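Local coordinates for alpha-l-arabinofuranosidase domain protein (Thermotoga maritima, PDB 4ATW) that hydrolyses alpha-L-arabinofuranosidic linkages, releasing terminal arabinofuranose as a thermostable glycoside hydrolase, at residues A[10-15]-A[360-365]; A[28-33]-A[292-297]; A[34-39]-A[102-107]; A[312-317]-A[391-396]. All coordinates share one frame; numbering follows the deposited sequence.

Contact 1: residues A[10-15]-A[360-365]; sequences KEVVKP and KLVKTH
With CG anti to the backbone N in both E11 (chi1 -177°) and K363 (chi1 -178°), these two side chains leave neighbouring strands side by side and point the same way. The contact is made along their flanks: E11 OE1 lies 3.3 Å from K363 CG, while the charged tips stay apart because the lysine chain bends at chi2 and chi4. On the face carrying K14 and L361, the lysine starts from the crowded position between N and the carbonyl carbon (chi1 51°) and then runs extended alongside the leucine, so that K14 CE meets L361 CD2 at 3.7 Å; its ammonium goes on to a salt bridge with D317. V12 and V362 occupy the other face, with CG1 of each 4.1 Å apart.

Between the backbones, K363 N donates to E11 O at 2.8 Å, nearly along the carbonyl axis, and L361 N donates to K14 O at 2.9 Å. L361 O takes V13 N at 2.6 Å in its carbonyl plane and, weakly, K14 N at 3.5 Å. Two consecutive residues thus face one, shifting the register of this antiparallel pair at the edge of the mixed sheet, which is the signature of a classic beta bulge.

Contact 2: residues A[28-33]-A[292-297]; sequences LGRCIY and KLEEPY
The charged part of this contact is a single salt bridge, R30 to E294. The arginine places CG anti to its carbonyl carbon and bends at chi3 (-61°), while the glutamate, extended beyond CG, reaches across it, so the two chains cross at about a right angle. R30 NE stands 3.1 Å from E294 OE2, but the hydrogen bond is weak and strongly bent, and the guanidinium and carboxylate planes are turned 72° apart. E294 OE1 lies in the guanidinium plane at its edge, 3.5 Å from R30 NH2. That nitrogen has a better partner in the carbonyl of T336, and H335 touches both side chains. An alanine in place of R30 would probably loosen this junction, since both the bridge to E294 and the tie to T336 would go.

Both segments belong to connections that follow parallel strands of the (beta/alpha)8 barrel, 23-24 and 276-284, and so lie at the barrel end where such enzymes carry their active site.

Apolar packing adds a crossing of leucines: L28, with CG anti to N, brings CD1 to 3.8 Å from L293 CD2 and lays CD2 3.7 Å from K292 O.

Backbone shape accounts for the rest. A type II' turn runs from L28 to C31, closed by C31 N donating to L28 O at 3.1 Å. G29 takes its positive phi (57°) there, with its CA facing the backbone of K292 where a side chain would collide, and K292 curls back until NZ is 3.9 Å from G29 CA.

Contact 3: residues A[34-39]-A[102-107]; sequences GGIYEE and NRFGTD
R103 NH1 is gripped by both carboxylate oxygens of E39: OE1 stands 2.7 Å away in the salt bridge, and OE2 receives a hydrogen bond of 3.0 Å from the same nitrogen. The bond to OE2 is fairly straight (159°), uses the syn lone pair and runs close to the guanidinium plane. The two flat groups are nearly coplanar although their chains cross at about a right angle, the arginine bending at chi3 to present this edge. A leucine in place of R103 would take away both grips on the E39 carboxylate and is likely to weaken the tie between the two segments at this outer edge.

Next to the ion pair, Y37 and F104 form an oblique aromatic contact. Each with CG anti to its backbone N, they slide past each other in opposite directions, and F104 CD1 sits 3.5 Å above one face of the tyrosine, offset toward its rim. The ring planes meet at 53°. I36 CD1 reaches F104 CZ at 3.8 Å, and the Y37 hydroxyl is hydrogen-bonded to K85.

The arrangement joins two successive beta-alpha connections of the barrel: the end of the short helix 32-36, after the first strand, and the lead-in to helix 106-116, whose N-cap position is G105.

Contact 4: residues A[312-317]-A[391-396]; sequences LQKMSD and FLDAAA
K314 is the first residue past the C-terminal end of helix 299-313, and its CB points at the strand opposite. A chi1 of 36° sets the chain off, and from CG onward it is extended, the shape that lets a lysine cross from helix end to sheet. CD passes A395 CB at 4.3 Å and comes within 4.1 Å of A394 O. CE then approaches the aspartate, 3.4 Å from D393 OD2. NZ ends the run between three oxygens: D393 OD1 at 2.8 Å, on its syn lone pair, forms the salt bridge; D393 OD2, at 3.1 Å, takes a weak bond; and A394 O, at 3.3 Å, is met from above the carbonyl plane.

The two charged groups approach tip to tip. D393 contributes a side chain with CG anti to its backbone N (chi1 -170°), and OD2 has a second partner in the hydroxyl of Y251. Because D393 is buried, the ammonium and that hydroxyl would be expected to help keep the carboxylate ionised. Nearby, Q313 bends at chi2 so that NE2 lies 4.0 Å from A395 CB, while its OE1 is hydrogen-bonded to Y21.

Strand alternation sorts the rest: D393 and A395 turn toward the helix end, whereas A394 and A396 turn away, A396 packing on V362. The contact therefore fastens the end of barrel helix 299-313 against strand 383-398, which lies in the mixed sheet between strands 360-376 and 405-411.

In the fold
Two neighbourhoods emerge, on opposite sides of the chain's centre. Contacts 1 and 4 adjoin where the barrel meets the mixed sheet: V362 and A396 pair their strands, and K14 spans the two contacts through D317. Contacts 2 and 3 share helix 32-36, and Y33 OH lies 3.1 Å from F104 N in a probable hydrogen bond. Contacts 3 and 4 are largely buried, but contact 3 sets its salt bridge toward the surface beside a buried aromatic pair, whereas in contact 4 the aspartate is itself buried and apolar packing is slight. Contacts 1 and 2 are only partly buried, and differ in kind: strand-to-strand backbone bonding at the sheet edge, against a bent salt bridge and leucine packing between barrel loops.

Contact 1: residues A[10-15]-A[360-365]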
loop_
_atom_site.group_PDB
_atom_site.type_symbol
_atom_site.label_atom_id
_atom_site.label_comp_id
_atom_site.label_asym_id
_atom_site.label_seq_id
_atom_site.Cartn_x
_atom_site.Cartn_y
_atom_site.Cartn_z
ATOM N N LYS A 10 -25.870 -12.013 -5.294
ATOM C CA LYS A 10 -27.064 -11.272 -4.911
ATOM C C LYS A 10 -26.922 -10.613 -3.537
ATOM O O LYS A 10 -27.627 -9.655 -3.232
ATOM C CB LYS A 10 -28.285 -12.212 -4.937
ATOM C CG LYS A 10 -28.706 -12.732 -6.324
ATOM C CD LYS A 10 -29.918 -13.680 -6.229
ATOM C CE LYS A 10 -30.344 -14.172 -7.614
ATOM N NZ LYS A 10 -31.495 -15.110 -7.578
ATOM N N GLU A 11 -25.999 -11.115 -2.721
ATOM C CA GLU A 11 -25.800 -10.581 -1.375
ATOM C C GLU A 11 -24.540 -9.724 -1.193
ATOM O O GLU A 11 -23.437 -10.255 -1.037
ATOM C CB GLU A 11 -25.785 -11.744 -0.386
ATOM C CG GLU A 11 -25.659 -11.344 1.058
ATOM C CD GLU A 11 -25.700 -12.541 1.976
ATOM O OE1 GLU A 11 -25.790 -13.671 1.453
ATOM O OE2 GLU A 11 -25.644 -12.365 3.213
ATOM N N VAL A 12 -24.690 -8.401 -1.219
ATOM C CA VAL A 12 -23.522 -7.539 -1.019
ATOM C C VAL A 12 -23.220 -7.465 0.488
ATOM O O VAL A 12 -24.122 -7.279 1.298
ATOM C CB VAL A 12 -23.739 -6.074 -1.528
ATOM C CG1 VAL A 12 -23.501 -5.970 -3.039
ATOM C CG2 VAL A 12 -25.113 -5.634 -1.138
ATOM N N VAL A 13 -21.953 -7.597 0.854
ATOM C CA VAL A 13 -21.586 -7.545 2.242
ATOM C C VAL A 13 -21.175 -6.118 2.638
ATOM O O VAL A 13 -21.683 -5.542 3.609
ATOM C CB VAL A 13 -20.448 -8.517 2.485
ATOM C CG1 VAL A 13 -20.123 -8.595 3.958
ATOM C CG2 VAL A 13 -20.841 -9.880 1.946
ATOM N N LYS A 14 -20.270 -5.526 1.876
ATOM C CA LYS A 14 -19.825 -4.186 2.209
ATOM C C LYS A 14 -19.051 -3.612 1.056
ATOM O O LYS A 14 -18.716 -4.302 0.109
ATOM C CB LYS A 14 -18.955 -4.233 3.465
ATOM C CG LYS A 14 -17.845 -5.253 3.405
ATOM C CD LYS A 14 -17.297 -5.562 4.809
ATOM C CE LYS A 14 -16.143 -6.587 4.783
ATOM N NZ LYS A 14 -15.811 -7.072 6.159
ATOM N N PRO A 15 -18.759 -2.332 1.110
ATOM C CA PRO A 15 -18.006 -1.809 -0.025
ATOM C C PRO A 15 -16.549 -2.219 0.128
ATOM O O PRO A 15 -16.164 -2.801 1.155
ATOM C CB PRO A 15 -18.179 -0.300 0.110
ATOM C CG PRO A 15 -19.533 -0.148 0.798
ATOM C CD PRO A 15 -19.952 -1.590 0.964
ATOM N N LYS A 360 -17.641 -3.719 -4.694
ATOM C CA LYS A 360 -18.446 -4.264 -3.596
ATOM C C LYS A 360 -18.070 -5.718 -3.309
ATOM O O LYS A 360 -17.814 -6.485 -4.248
ATOM C CB LYS A 360 -19.949 -4.212 -3.934
ATOM C CG LYS A 360 -20.523 -2.856 -4.335
ATOM C CD LYS A 360 -21.995 -3.028 -4.732
ATOM C CE LYS A 360 -22.565 -1.847 -5.545
ATOM N NZ LYS A 360 -22.674 -0.612 -4.734
ATOM N N LEU A 361 -18.035 -6.089 -2.021
ATOM C CA LEU A 361 -17.694 -7.455 -1.580
ATOM C C LEU A 361 -18.990 -8.216 -1.437
ATOM O O LEU A 361 -19.916 -7.710 -0.794
ATOM C CB LEU A 361 -17.018 -7.429 -0.227
ATOM C CG LEU A 361 -16.521 -8.773 0.283
ATOM C CD1 LEU A 361 -15.361 -9.183 -0.585
ATOM C CD2 LEU A 361 -16.076 -8.684 1.747
ATOM N N VAL A 362 -19.052 -9.428 -2.001
ATOM C CA VAL A 362 -20.291 -10.213 -1.983
ATOM C C VAL A 362 -20.169 -11.518 -1.240
ATOM O O VAL A 362 -19.143 -12.155 -1.306
ATOM C CB VAL A 362 -20.761 -10.494 -3.415
ATOM C CG1 VAL A 362 -21.130 -9.193 -4.104
ATOM C CG2 VAL A 362 -19.666 -11.188 -4.194
ATOM N N LYS A 363 -21.228 -11.903 -0.532
ATOM C CA LYS A 363 -21.234 -13.122 0.266
ATOM C C LYS A 363 -20.383 -14.123 -0.471
ATOM O O LYS A 363 -20.703 -14.557 -1.577
ATOM C CB LYS A 363 -22.662 -13.621 0.500
ATOM C CG LYS A 363 -22.768 -14.874 1.366
ATOM C CD LYS A 363 -22.392 -14.594 2.799
ATOM C CE LYS A 363 -22.946 -15.664 3.752
ATOM N NZ LYS A 363 -22.185 -16.964 3.776
ATOM N N THR A 364 -19.274 -14.474 0.151
ATOM C CA THR A 364 -18.355 -15.433 -0.430
ATOM C C THR A 364 -17.898 -16.271 0.767
ATOM O O THR A 364 -17.456 -15.731 1.781
ATOM C CB THR A 364 -17.177 -14.749 -1.217
ATOM O OG1 THR A 364 -16.038 -15.606 -1.228
ATOM C CG2 THR A 364 -16.804 -13.370 -0.607
ATOM N N HIS A 365 -18.042 -17.589 0.659
ATOM C CA HIS A 365 -17.701 -18.508 1.743
ATOM C C HIS A 365 -16.850 -19.640 1.183
ATOM O O HIS A 365 -17.277 -20.325 0.269
ATOM C CB HIS A 365 -19.010 -19.053 2.325
ATOM C CG HIS A 365 -18.831 -20.173 3.293
ATOM N ND1 HIS A 365 -18.035 -21.269 3.030
ATOM C CD2 HIS A 365 -19.397 -20.398 4.500
ATOM C CE1 HIS A 365 -18.122 -22.125 4.032
ATOM N NE2 HIS A 365 -18.944 -21.619 4.937
#

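Contact 2: residues A[28-33]-A[292-297]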
loop_
_atom_site.group_PDB
_atom_site.type_symbol
_atom_site.label_atom_id
_atom_site.label_comp_id
_atom_site.label_asym_id
_atom_site.label_seq_id
_atom_site.Cartn_x
_atom_site.Cartn_y
_atom_site.Cartn_z
ATOM N N LEU A 28 14.270 7.413 -0.668
ATOM C CA LEU A 28 15.204 6.429 -0.228
ATOM C C LEU A 28 15.945 5.777 -1.404
ATOM O O LEU A 28 15.312 5.198 -2.288
ATOM C CB LEU A 28 14.424 5.380 0.574
ATOM C CG LEU A 28 15.150 4.262 1.317
ATOM C CD1 LEU A 28 14.144 3.578 2.152
ATOM C CD2 LEU A 28 15.808 3.277 0.371
ATOM N N GLY A 29 17.276 5.857 -1.416
ATOM C CA GLY A 29 18.030 5.221 -2.489
ATOM C C GLY A 29 17.621 5.703 -3.855
ATOM O O GLY A 29 17.702 6.895 -4.120
ATOM N N ARG A 30 17.182 4.790 -4.715
ATOM C CA ARG A 30 16.763 5.169 -6.056
ATOM C C ARG A 30 15.251 5.175 -6.289
ATOM O O ARG A 30 14.827 5.065 -7.430
ATOM C CB ARG A 30 17.383 4.247 -7.114
ATOM C CG ARG A 30 18.903 4.166 -7.107
ATOM C CD ARG A 30 19.459 3.526 -8.393
ATOM N NE ARG A 30 18.995 2.147 -8.583
ATOM C CZ ARG A 30 18.142 1.744 -9.537
ATOM N NH1 ARG A 30 17.641 2.606 -10.423
ATOM N NH2 ARG A 30 17.766 0.471 -9.595
ATOM N N CYS A 31 14.430 5.299 -5.250
ATOM C CA CYS A 31 12.985 5.312 -5.454
ATOM C C CYS A 31 12.542 6.548 -6.258
ATOM O O CYS A 31 11.741 6.441 -7.194
ATOM C CB CYS A 31 12.272 5.306 -4.117
ATOM S SG CYS A 31 10.519 5.341 -4.343
ATOM N N ILE A 32 13.064 7.721 -5.884
ATOM C CA ILE A 32 12.749 8.983 -6.562
ATOM C C ILE A 32 13.773 9.209 -7.669
ATOM O O ILE A 32 13.491 9.020 -8.849
ATOM C CB ILE A 32 12.792 10.170 -5.564
ATOM C CG1 ILE A 32 11.663 10.019 -4.537
ATOM C CG2 ILE A 32 12.686 11.486 -6.281
ATOM C CD1 ILE A 32 10.267 9.923 -5.142
ATOM N N TYR A 33 14.980 9.586 -7.276
ATOM C CA TYR A 33 16.076 9.835 -8.215
ATOM C C TYR A 33 16.631 8.589 -8.871
ATOM O O TYR A 33 17.407 7.861 -8.267
ATOM C CB TYR A 33 17.185 10.550 -7.480
ATOM C CG TYR A 33 16.674 11.812 -6.871
ATOM C CD1 TYR A 33 16.412 12.930 -7.663
ATOM C CD2 TYR A 33 16.405 11.883 -5.515
ATOM C CE1 TYR A 33 15.896 14.085 -7.120
ATOM C CE2 TYR A 33 15.878 13.042 -4.949
ATOM C CZ TYR A 33 15.626 14.138 -5.752
ATOM O OH TYR A 33 15.087 15.277 -5.176
ATOM N N LYS A 292 19.518 1.251 0.220
ATOM C CA LYS A 292 19.093 1.258 -1.188
ATOM C C LYS A 292 17.860 0.342 -1.159
ATOM O O LYS A 292 16.890 0.511 -1.915
ATOM C CB LYS A 292 20.166 0.665 -2.111
ATOM C CG LYS A 292 20.997 1.699 -2.875
ATOM C CD LYS A 292 21.868 2.540 -1.929
ATOM C CE LYS A 292 22.638 3.633 -2.677
ATOM N NZ LYS A 292 21.752 4.573 -3.463
ATOM N N LEU A 293 17.922 -0.631 -0.257
ATOM C CA LEU A 293 16.839 -1.570 -0.053
ATOM C C LEU A 293 16.275 -2.121 -1.340
ATOM O O LEU A 293 15.054 -2.124 -1.522
ATOM C CB LEU A 293 15.724 -0.879 0.723
ATOM C CG LEU A 293 15.646 -1.196 2.208
ATOM C CD1 LEU A 293 17.029 -1.501 2.770
ATOM C CD2 LEU A 293 15.014 -0.019 2.912
ATOM N N GLU A 294 17.131 -2.598 -2.240
ATOM C CA GLU A 294 16.598 -3.116 -3.492
ATOM C C GLU A 294 16.400 -4.641 -3.448
ATOM O O GLU A 294 17.157 -5.437 -4.010
ATOM C CB GLU A 294 17.476 -2.626 -4.633
ATOM C CG GLU A 294 17.464 -1.108 -4.685
ATOM C CD GLU A 294 18.219 -0.525 -5.864
ATOM O OE1 GLU A 294 18.744 -1.291 -6.681
ATOM O OE2 GLU A 294 18.291 0.709 -5.987
ATOM N N GLU A 295 15.338 -5.005 -2.731
ATOM C CA GLU A 295 14.905 -6.364 -2.489
ATOM C C GLU A 295 14.504 -7.079 -3.789
ATOM O O GLU A 295 13.667 -6.577 -4.541
ATOM C CB GLU A 295 13.721 -6.318 -1.536
ATOM C CG GLU A 295 13.332 -7.651 -0.918
ATOM C CD GLU A 295 14.102 -7.975 0.367
ATOM O OE1 GLU A 295 14.792 -7.066 0.859
ATOM O OE2 GLU A 295 14.009 -9.121 0.884
ATOM N N PRO A 296 15.105 -8.265 -4.072
ATOM C CA PRO A 296 14.831 -9.064 -5.265
ATOM C C PRO A 296 13.613 -9.937 -5.045
ATOM O O PRO A 296 13.722 -11.083 -4.654
ATOM C CB PRO A 296 16.106 -9.880 -5.404
ATOM C CG PRO A 296 16.420 -10.201 -3.986
ATOM C CD PRO A 296 16.234 -8.856 -3.319
ATOM N N TYR A 297 12.446 -9.393 -5.316
ATOM C CA TYR A 297 11.208 -10.132 -5.099
ATOM C C TYR A 297 10.991 -11.243 -6.105
ATOM O O TYR A 297 11.252 -11.067 -7.296
ATOM C CB TYR A 297 10.010 -9.157 -5.117
ATOM C CG TYR A 297 10.052 -8.107 -4.010
ATOM C CD1 TYR A 297 9.857 -8.470 -2.679
ATOM C CD2 TYR A 297 10.319 -6.774 -4.288
ATOM C CE1 TYR A 297 9.924 -7.529 -1.650
ATOM C CE2 TYR A 297 10.395 -5.834 -3.272
ATOM C CZ TYR A 297 10.191 -6.214 -1.954
ATOM O OH TYR A 297 10.220 -5.270 -0.948
#

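Contact 3: residues A[34-39]-A[102-107]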
loop_
_atom_site.group_PDB
_atom_site.type_symbol
_atom_site.label_atom_id
_atom_site.label_comp_id
_atom_site.label_asym_id
_atom_site.label_seq_id
_atom_site.Cartn_x
_atom_site.Cartn_y
_atom_site.Cartn_z
ATOM N N GLY A 34 16.250 8.365 -10.123
ATOM C CA GLY A 34 16.712 7.192 -10.845
ATOM C C GLY A 34 15.593 6.171 -10.893
ATOM O O GLY A 34 15.783 5.059 -11.405
ATOM N N GLY A 35 14.431 6.574 -10.367
ATOM C CA GLY A 35 13.276 5.704 -10.317
ATOM C C GLY A 35 12.096 6.270 -11.060
ATOM O O GLY A 35 11.845 5.909 -12.209
ATOM N N ILE A 36 11.348 7.147 -10.414
ATOM C CA ILE A 36 10.202 7.727 -11.083
ATOM C C ILE A 36 10.649 9.018 -11.683
ATOM O O ILE A 36 10.002 9.520 -12.596
ATOM C CB ILE A 36 9.049 8.062 -10.117
ATOM C CG1 ILE A 36 9.534 8.991 -9.025
ATOM C CG2 ILE A 36 8.566 6.831 -9.435
ATOM C CD1 ILE A 36 8.445 9.681 -8.344
ATOM N N TYR A 37 11.765 9.536 -11.167
ATOM C CA TYR A 37 12.336 10.821 -11.578
ATOM C C TYR A 37 13.792 10.665 -11.982
ATOM O O TYR A 37 14.596 10.184 -11.187
ATOM C CB TYR A 37 12.262 11.775 -10.406
ATOM C CG TYR A 37 12.605 13.204 -10.697
ATOM C CD1 TYR A 37 11.693 14.046 -11.335
ATOM C CD2 TYR A 37 13.809 13.737 -10.278
ATOM C CE1 TYR A 37 11.975 15.371 -11.533
ATOM C CE2 TYR A 37 14.099 15.060 -10.476
ATOM C CZ TYR A 37 13.179 15.873 -11.103
ATOM O OH TYR A 37 13.472 17.206 -11.296
ATOM N N GLU A 38 14.128 11.057 -13.210
ATOM C CA GLU A 38 15.500 10.961 -13.725
ATOM C C GLU A 38 15.632 12.097 -14.747
ATOM O O GLU A 38 15.346 11.929 -15.921
ATOM C CB GLU A 38 15.752 9.585 -14.394
ATOM C CG GLU A 38 17.230 9.133 -14.451
ATOM C CD GLU A 38 17.419 7.694 -14.987
ATOM O OE1 GLU A 38 17.070 6.703 -14.294
ATOM O OE2 GLU A 38 17.924 7.541 -16.117
ATOM N N GLU A 39 16.049 13.266 -14.278
ATOM C CA GLU A 39 16.209 14.429 -15.139
ATOM C C GLU A 39 17.123 14.222 -16.338
ATOM O O GLU A 39 18.214 13.667 -16.207
ATOM C CB GLU A 39 16.745 15.603 -14.331
ATOM C CG GLU A 39 15.805 16.087 -13.260
ATOM C CD GLU A 39 16.288 17.376 -12.628
ATOM O OE1 GLU A 39 16.344 18.404 -13.343
ATOM O OE2 GLU A 39 16.618 17.360 -11.420
ATOM N N ASN A 102 16.926 17.962 -3.746
ATOM C CA ASN A 102 15.632 18.588 -3.523
ATOM C C ASN A 102 15.002 19.124 -4.773
ATOM O O ASN A 102 14.126 19.981 -4.721
ATOM C CB ASN A 102 15.714 19.703 -2.461
ATOM C CG ASN A 102 15.302 19.197 -1.106
ATOM O OD1 ASN A 102 14.160 18.727 -0.957
ATOM N ND2 ASN A 102 16.213 19.230 -0.123
ATOM N N ARG A 103 15.443 18.610 -5.912
ATOM C CA ARG A 103 14.878 19.049 -7.174
ATOM C C ARG A 103 13.536 18.382 -7.309
ATOM O O ARG A 103 12.745 18.735 -8.181
ATOM C CB ARG A 103 15.766 18.645 -8.340
ATOM C CG ARG A 103 17.202 19.081 -8.145
ATOM C CD ARG A 103 18.022 19.029 -9.421
ATOM N NE ARG A 103 18.298 20.387 -9.851
ATOM C CZ ARG A 103 17.702 21.001 -10.868
ATOM N NH1 ARG A 103 16.786 20.365 -11.599
ATOM N NH2 ARG A 103 17.988 22.276 -11.122
ATOM N N PHE A 104 13.286 17.390 -6.466
ATOM C CA PHE A 104 11.992 16.720 -6.502
ATOM C C PHE A 104 11.298 17.132 -5.215
ATOM O O PHE A 104 11.526 16.544 -4.142
ATOM C CB PHE A 104 12.133 15.188 -6.602
ATOM C CG PHE A 104 10.849 14.487 -6.894
ATOM C CD1 PHE A 104 10.283 14.579 -8.148
ATOM C CD2 PHE A 104 10.157 13.809 -5.892
ATOM C CE1 PHE A 104 9.022 14.017 -8.415
ATOM C CE2 PHE A 104 8.900 13.241 -6.137
ATOM C CZ PHE A 104 8.329 13.346 -7.399
ATOM N N GLY A 105 10.469 18.173 -5.329
ATOM C CA GLY A 105 9.745 18.682 -4.171
ATOM C C GLY A 105 8.216 18.587 -4.218
ATOM O O GLY A 105 7.618 17.962 -5.099
ATOM N N THR A 106 7.574 19.225 -3.253
ATOM C CA THR A 106 6.136 19.202 -3.174
ATOM C C THR A 106 5.471 19.453 -4.507
ATOM O O THR A 106 4.573 18.715 -4.867
ATOM C CB THR A 106 5.668 20.238 -2.182
ATOM O OG1 THR A 106 6.506 20.157 -1.005
ATOM C CG2 THR A 106 4.154 20.065 -1.882
ATOM N N ASP A 107 5.889 20.485 -5.242
ATOM C CA ASP A 107 5.262 20.787 -6.541
ATOM C C ASP A 107 5.360 19.596 -7.507
ATOM O O ASP A 107 4.376 19.200 -8.132
ATOM C CB ASP A 107 5.915 22.016 -7.204
ATOM C CG ASP A 107 5.456 23.348 -6.605
ATOM O OD1 ASP A 107 4.369 23.377 -5.977
ATOM O OD2 ASP A 107 6.198 24.358 -6.779
#

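Contact 4: residues A[312-317]-A[391-396]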
loop_
_atom_site.group_PDB
_atom_site.type_symbol
_atom_site.label_atom_id
_atom_site.label_comp_id
_atom_site.label_asym_id
_atom_site.label_seq_id
_atom_site.Cartn_x
_atom_site.Cartn_y
_atom_site.Cartn_z
ATOM N N LEU A 312 -7.392 -7.646 2.415
ATOM C CA LEU A 312 -7.859 -6.273 2.444
ATOM C C LEU A 312 -9.177 -6.181 1.729
ATOM O O LEU A 312 -10.102 -5.513 2.185
ATOM C CB LEU A 312 -6.848 -5.331 1.779
ATOM C CG LEU A 312 -5.521 -5.226 2.545
ATOM C CD1 LEU A 312 -4.551 -4.410 1.741
ATOM C CD2 LEU A 312 -5.724 -4.565 3.917
ATOM N N GLN A 313 -9.273 -6.878 0.607
ATOM C CA GLN A 313 -10.489 -6.826 -0.176
ATOM C C GLN A 313 -11.661 -7.086 0.777
ATOM O O GLN A 313 -12.703 -6.394 0.732
ATOM C CB GLN A 313 -10.399 -7.839 -1.326
ATOM C CG GLN A 313 -11.435 -7.645 -2.417
ATOM C CD GLN A 313 -10.924 -7.983 -3.839
ATOM O OE1 GLN A 313 -10.045 -7.290 -4.375
ATOM N NE2 GLN A 313 -11.488 -9.047 -4.459
ATOM N N LYS A 314 -11.473 -8.029 1.696
ATOM C CA LYS A 314 -12.576 -8.318 2.593
ATOM C C LYS A 314 -12.520 -7.695 3.945
ATOM O O LYS A 314 -13.312 -8.069 4.795
ATOM C CB LYS A 314 -12.832 -9.830 2.730
ATOM C CG LYS A 314 -11.626 -10.733 2.706
ATOM C CD LYS A 314 -12.085 -12.171 2.481
ATOM C CE LYS A 314 -10.990 -13.186 2.737
ATOM N NZ LYS A 314 -11.557 -14.559 2.674
ATOM N N MET A 315 -11.615 -6.733 4.142
ATOM C CA MET A 315 -11.510 -6.050 5.432
ATOM C C MET A 315 -11.443 -4.541 5.294
ATOM O O MET A 315 -11.282 -3.821 6.281
ATOM C CB MET A 315 -10.263 -6.517 6.182
ATOM C CG MET A 315 -10.489 -7.739 7.035
ATOM S SD MET A 315 -8.966 -8.393 7.673
ATOM C CE MET A 315 -8.595 -7.193 8.924
ATOM N N SER A 316 -11.593 -4.058 4.071
ATOM C CA SER A 316 -11.513 -2.627 3.798
ATOM C C SER A 316 -12.412 -1.796 4.685
ATOM O O SER A 316 -12.326 -0.570 4.670
ATOM C CB SER A 316 -11.857 -2.341 2.334
ATOM O OG SER A 316 -13.130 -2.875 2.013
ATOM N N ASP A 317 -13.284 -2.447 5.450
ATOM C CA ASP A 317 -14.188 -1.708 6.325
ATOM C C ASP A 317 -13.472 -1.226 7.568
ATOM O O ASP A 317 -13.851 -0.208 8.132
ATOM C CB ASP A 317 -15.468 -2.518 6.664
ATOM C CG ASP A 317 -15.178 -3.893 7.219
ATOM O OD1 ASP A 317 -14.265 -4.564 6.703
ATOM O OD2 ASP A 317 -15.875 -4.319 8.158
ATOM N N PHE A 391 -5.135 -23.121 2.866
ATOM C CA PHE A 391 -4.334 -23.453 1.699
ATOM C C PHE A 391 -4.995 -22.772 0.516
ATOM O O PHE A 391 -4.366 -22.550 -0.530
ATOM C CB PHE A 391 -4.335 -24.953 1.460
ATOM C CG PHE A 391 -3.242 -25.680 2.172
ATOM C CD1 PHE A 391 -1.946 -25.642 1.667
ATOM C CD2 PHE A 391 -3.498 -26.390 3.358
ATOM C CE1 PHE A 391 -0.913 -26.295 2.321
ATOM C CE2 PHE A 391 -2.464 -27.052 4.030
ATOM C CZ PHE A 391 -1.166 -27.003 3.506
ATOM N N LEU A 392 -6.276 -22.452 0.695
ATOM C CA LEU A 392 -7.080 -21.801 -0.322
ATOM C C LEU A 392 -7.964 -20.750 0.321
ATOM O O LEU A 392 -8.598 -21.005 1.347
ATOM C CB LEU A 392 -7.969 -22.826 -1.004
ATOM C CG LEU A 392 -8.894 -22.281 -2.090
ATOM C CD1 LEU A 392 -8.106 -21.964 -3.330
ATOM C CD2 LEU A 392 -9.933 -23.303 -2.432
ATOM N N ASP A 393 -7.999 -19.564 -0.270
ATOM C CA ASP A 393 -8.861 -18.506 0.254
ATOM C C ASP A 393 -9.322 -17.709 -0.934
ATOM O O ASP A 393 -8.743 -17.836 -2.008
ATOM C CB ASP A 393 -8.128 -17.616 1.254
ATOM C CG ASP A 393 -9.075 -16.665 1.992
ATOM O OD1 ASP A 393 -10.255 -17.035 2.221
ATOM O OD2 ASP A 393 -8.640 -15.552 2.365
ATOM N N ALA A 394 -10.369 -16.912 -0.771
ATOM C CA ALA A 394 -10.856 -16.149 -1.905
ATOM C C ALA A 394 -11.876 -15.054 -1.548
ATOM O O ALA A 394 -12.444 -15.020 -0.445
ATOM C CB ALA A 394 -11.444 -17.080 -2.904
ATOM N N ALA A 395 -12.105 -14.161 -2.511
ATOM C CA ALA A 395 -13.000 -13.042 -2.306
ATOM C C ALA A 395 -13.700 -12.669 -3.587
ATOM O O ALA A 395 -13.073 -12.463 -4.616
ATOM C CB ALA A 395 -12.223 -11.858 -1.770
ATOM N N ALA A 396 -15.014 -12.566 -3.490
ATOM C CA ALA A 396 -15.842 -12.265 -4.626
ATOM C C ALA A 396 -16.331 -10.831 -4.623
ATOM O O ALA A 396 -17.010 -10.396 -3.684
ATOM C CB ALA A 396 -17.022 -13.212 -4.631
#